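Cycloalternan-forming enzyme (Listeria monocytogenes serovar 1/2a, PDB 5F7U) is a multidomain carbohydrate-active protein of glycoside hydrolase family 31, with a TIM-barrel core, beta-rich accessory domains and a family 6 carbohydrate-binding module. Local coordinates at residues E7-Y12 against G109-Y114. The protein carries 1 engineered substitution. Residues are numbered along the deposited sequence; the frame is centred on the assembly and turned at random.
With GLC (alpha-D-glucopyranose), chain E.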
ATOM      1  N   GLU A   7      38.082  25.958 -14.539  1.00 19.07           N
ATOM      2  CA  GLU A   7      38.276  24.514 -14.511  1.00 17.79           C
ATOM      3  C   GLU A   7      37.325  23.975 -13.454  1.00 16.99           C
ATOM      4  O   GLU A   7      37.055  24.654 -12.462  1.00 17.14           O
ATOM      5  CB  GLU A   7      39.739  24.200 -14.139  1.00 18.21           C
ATOM      6  CG  GLU A   7      40.100  22.716 -13.944  1.00 18.00           C
ATOM      7  CD  GLU A   7      39.648  22.130 -12.601  1.00 17.58           C
ATOM      8  OE1 GLU A   7      39.343  22.895 -11.642  1.00 18.29           O
ATOM      9  OE2 GLU A   7      39.561  20.889 -12.500  1.00 16.99           O
ATOM     10  N   TYR A   8      36.856  22.737 -13.636  1.00 15.96           N
ATOM     11  CA  TYR A   8      35.999  22.105 -12.642  1.00 15.89           C
ATOM     12  C   TYR A   8      36.046  20.578 -12.668  1.00 15.06           C
ATOM     13  O   TYR A   8      35.942  19.966 -13.726  1.00 14.45           O
ATOM     14  CB  TYR A   8      34.572  22.619 -12.825  1.00 16.32           C
ATOM     15  CG  TYR A   8      33.569  22.083 -11.842  1.00 16.95           C
ATOM     16  CD1 TYR A   8      33.390  22.691 -10.601  1.00 17.69           C
ATOM     17  CD2 TYR A   8      32.780  20.966 -12.163  1.00 16.81           C
ATOM     18  CE1 TYR A   8      32.448  22.198  -9.710  1.00 18.40           C
ATOM     19  CE2 TYR A   8      31.836  20.468 -11.269  1.00 17.22           C
ATOM     20  CZ  TYR A   8      31.672  21.096 -10.052  1.00 17.86           C
ATOM     21  OH  TYR A   8      30.735  20.595  -9.160  1.00 18.81           O
ATOM     22  N   HIS A   9      36.197  19.994 -11.480  1.00 14.70           N
ATOM     23  CA  HIS A   9      36.027  18.563 -11.261  1.00 14.53           C
ATOM     24  C   HIS A   9      35.386  18.432  -9.879  1.00 14.84           C
ATOM     25  O   HIS A   9      35.709  19.202  -8.978  1.00 15.68           O
ATOM     26  CB  HIS A   9      37.381  17.818 -11.325  1.00 14.21           C
ATOM     27  CG  HIS A   9      37.342  16.423 -10.758  1.00 13.80           C
ATOM     28  ND1 HIS A   9      36.873  15.337 -11.466  1.00 13.70           N
ATOM     29  CD2 HIS A   9      37.708  15.950  -9.543  1.00 14.12           C
ATOM     30  CE1 HIS A   9      36.946  14.253 -10.711  1.00 13.64           C
ATOM     31  NE2 HIS A   9      37.449  14.601  -9.536  1.00 13.73           N
ATOM     32  N   SER A  10      34.444  17.498  -9.748  1.00 15.06           N
ATOM     33  CA  SER A  10      33.810  17.234  -8.461  1.00 15.55           C
ATOM     34  C   SER A  10      33.499  15.741  -8.454  1.00 15.07           C
ATOM     35  O   SER A  10      32.626  15.307  -9.203  1.00 15.08           O
ATOM     36  CB  SER A  10      32.531  18.066  -8.302  1.00 16.64           C
ATOM     37  OG  SER A  10      32.101  18.043  -6.942  1.00 18.54           O
ATOM     38  N   PRO A  11      34.212  14.961  -7.621  1.00 14.86           N
ATOM     39  CA  PRO A  11      34.271  13.506  -7.840  1.00 14.73           C
ATOM     40  C   PRO A  11      32.934  12.769  -7.771  1.00 14.55           C
ATOM     41  O   PRO A  11      32.753  11.786  -8.476  1.00 14.37           O
ATOM     42  CB  PRO A  11      35.207  13.016  -6.720  1.00 14.92           C
ATOM     43  CG  PRO A  11      35.239  14.108  -5.711  1.00 15.40           C
ATOM     44  CD  PRO A  11      35.105  15.373  -6.523  1.00 15.45           C
ATOM     45  N   TYR A  12      32.020  13.230  -6.924  1.00 15.30           N
ATOM     46  CA  TYR A  12      30.734  12.543  -6.796  1.00 15.73           C
ATOM     47  C   TYR A  12      29.589  13.156  -7.588  1.00 15.92           C
ATOM     48  O   TYR A  12      28.504  12.561  -7.617  1.00 16.11           O
ATOM     49  CB  TYR A  12      30.337  12.412  -5.324  1.00 16.69           C
ATOM     50  CG  TYR A  12      31.430  11.815  -4.468  1.00 17.49           C
ATOM     51  CD1 TYR A  12      31.782  10.444  -4.565  1.00 18.38           C
ATOM     52  CD2 TYR A  12      32.112  12.609  -3.558  1.00 18.62           C
ATOM     53  CE1 TYR A  12      32.801   9.910  -3.762  1.00 18.71           C
ATOM     54  CE2 TYR A  12      33.116  12.089  -2.755  1.00 19.22           C
ATOM     55  CZ  TYR A  12      33.452  10.751  -2.863  1.00 19.38           C
ATOM     56  OH  TYR A  12      34.455  10.284  -2.028  1.00 20.47           O
ATOM     57  N   GLY A 109      39.790  20.848  -5.737  1.00 19.02           N
ATOM     58  CA  GLY A 109      40.308  19.949  -4.706  1.00 19.31           C
ATOM     59  C   GLY A 109      40.984  20.681  -3.566  1.00 20.43           C
ATOM     60  O   GLY A 109      40.832  21.904  -3.466  1.00 21.28           O
ATOM     61  N   PRO A 110      41.752  19.973  -2.727  1.00 20.83           N
ATOM     62  CA  PRO A 110      42.072  18.545  -2.893  1.00 19.89           C
ATOM     63  C   PRO A 110      40.910  17.598  -2.582  1.00 19.27           C
ATOM     64  O   PRO A 110      40.004  17.967  -1.846  1.00 19.23           O
ATOM     65  CB  PRO A 110      43.188  18.320  -1.864  1.00 21.16           C
ATOM     66  CG  PRO A 110      42.931  19.348  -0.816  1.00 22.35           C
ATOM     67  CD  PRO A 110      42.449  20.558  -1.559  1.00 22.16           C
ATOM     68  N   PHE A 111      40.955  16.405  -3.171  1.00 18.23           N
ATOM     69  CA  PHE A 111      39.993  15.332  -2.902  1.00 17.50           C
ATOM     70  C   PHE A 111      40.736  14.075  -2.462  1.00 17.84           C
ATOM     71  O   PHE A 111      41.797  13.737  -3.011  1.00 17.98           O
ATOM     72  CB  PHE A 111      39.163  15.026  -4.159  1.00 16.83           C
ATOM     73  CG  PHE A 111      38.485  16.230  -4.752  1.00 16.82           C
ATOM     74  CD1 PHE A 111      37.369  16.811  -4.126  1.00 17.04           C
ATOM     75  CD2 PHE A 111      38.952  16.781  -5.950  1.00 16.66           C
ATOM     76  CE1 PHE A 111      36.731  17.919  -4.697  1.00 17.00           C
ATOM     77  CE2 PHE A 111      38.312  17.890  -6.527  1.00 16.88           C
ATOM     78  CZ  PHE A 111      37.201  18.451  -5.900  1.00 16.73           C
ATOM     79  N   THR A 112      40.201  13.392  -1.456  1.00 17.88           N
ATOM     80  CA  THR A 112      40.847  12.182  -0.958  1.00 18.22           C
ATOM     81  C   THR A 112      39.926  10.997  -1.161  1.00 17.52           C
ATOM     82  O   THR A 112      38.715  11.131  -0.982  1.00 17.16           O
ATOM     83  CB  THR A 112      41.258  12.335   0.533  1.00 19.39           C
ATOM     84  OG1 THR A 112      42.236  13.375   0.655  1.00 20.39           O
ATOM     85  CG2 THR A 112      41.839  11.011   1.132  1.00 19.97           C
ATOM     86  N   PHE A 113      40.488   9.855  -1.565  1.00 17.32           N
ATOM     87  CA  PHE A 113      39.751   8.586  -1.469  1.00 17.11           C
ATOM     88  C   PHE A 113      40.626   7.502  -0.875  1.00 17.79           C
ATOM     89  O   PHE A 113      41.863   7.570  -0.965  1.00 18.46           O
ATOM     90  CB  PHE A 113      39.101   8.150  -2.810  1.00 16.28           C
ATOM     91  CG  PHE A 113      40.078   7.862  -3.943  1.00 15.91           C
ATOM     92  CD1 PHE A 113      40.635   6.587  -4.124  1.00 16.13           C
ATOM     93  CD2 PHE A 113      40.383   8.857  -4.879  1.00 15.48           C
ATOM     94  CE1 PHE A 113      41.493   6.328  -5.197  1.00 16.06           C
ATOM     95  CE2 PHE A 113      41.233   8.611  -5.960  1.00 15.57           C
ATOM     96  CZ  PHE A 113      41.796   7.341  -6.120  1.00 15.91           C
ATOM     97  N   TYR A 114      39.972   6.534  -0.236  1.00 18.16           N
ATOM     98  CA  TYR A 114      40.655   5.424   0.412  1.00 19.05           C
ATOM     99  C   TYR A 114      40.240   4.142  -0.296  1.00 18.46           C
ATOM    100  O   TYR A 114      39.051   3.845  -0.410  1.00 18.61           O
ATOM    101  CB  TYR A 114      40.299   5.345   1.896  1.00 20.40           C
ATOM    102  CG  TYR A 114      40.502   6.641   2.645  1.00 21.70           C
ATOM    103  CD1 TYR A 114      41.733   6.941   3.253  1.00 22.94           C
ATOM    104  CD2 TYR A 114      39.448   7.572   2.771  1.00 22.08           C
ATOM    105  CE1 TYR A 114      41.910   8.140   3.939  1.00 24.38           C
ATOM    106  CE2 TYR A 114      39.625   8.760   3.462  1.00 23.14           C
ATOM    107  CZ  TYR A 114      40.850   9.034   4.044  1.00 24.41           C
ATOM    108  OH  TYR A 114      41.010  10.221   4.737  1.00 26.05           O
TER
HETATM  109  C1  GLC E   2      31.049  24.891 -14.148  1.00 40.65           C
HETATM  110  C2  GLC E   2      30.435  23.488 -14.107  1.00 40.54           C
HETATM  111  C3  GLC E   2      29.229  23.496 -13.152  1.00 40.52           C
HETATM  112  C4  GLC E   2      29.647  23.963 -11.754  1.00 40.68           C
HETATM  113  C5  GLC E   2      30.374  25.320 -11.818  1.00 40.92           C
HETATM  114  C6  GLC E   2      30.989  25.696 -10.472  1.00 40.70           C
HETATM  115  O2  GLC E   2      30.060  23.087 -15.430  1.00 40.35           O
HETATM  116  O3  GLC E   2      28.613  22.209 -13.070  1.00 40.69           O
HETATM  117  O4  GLC E   2      28.486  24.040 -10.920  1.00 41.79           O
HETATM  118  O5  GLC E   2      31.419  25.325 -12.820  1.00 40.40           O
HETATM  119  O6  GLC E   2      31.073  27.120 -10.364  1.00 41.26           O
HETATM  120  O   HOH W   1      37.025  12.292  -2.830  1.00 15.79           O
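The ring of Phe111 has Pro11 on one face and its own chain on the other: CD of Pro11 lies over the ring centre, 3.6 Å from the centroid and only 14° off the normal, a well-centred CH-pi contact, while CA of Gly109 sits above the opposite face, offset toward the rim. His9 brings an edge to this aromatic group, its CD2 reaching CE2 of Phe111 at 3.6 Å, in an offset edge-to-face pair with planes at 74°. The contact lies at the N-terminal beta-rich end of the chain, where the sequence family of the first segment is of the E-set clan, consistent with an immunoglobulin-like sandwich. It joins strand 6-8 and the loop that follows to strand 106-129. No hydrogen bond runs directly between the segments; strand 6-8 pairs instead with strand 36-43, and strand 106-129 with strand 91-100, so the direct join rests mainly on side chains, above all Phe111. The Phe111 ring is aimed at the loop by a CG anti to its carbonyl carbon (chi1 -54°). The buried imidazole is held at both nitrogens, ND1 by the carbonyl O of Asn39 and NE2 by the hydroxyl of Tyr94, which fixes its rotation and leaves the CD2 edge to meet Phe111. The carbonyl O of His9 also approaches CZ of Phe111, at 3.5 Å. One residue earlier, Tyr8 belongs to a glycan pocket with Trp43, Asn75 and Asn76, and its ring supports an alpha-D-glucopyranose whose C4 stands 3.8 Å above the ring plane, over the centre. At the far end of the contact a water donates a 2.8 Å hydrogen bond to the carbonyl O of Thr112 and is linked weakly, at 3.4 Å, to OH of Tyr12.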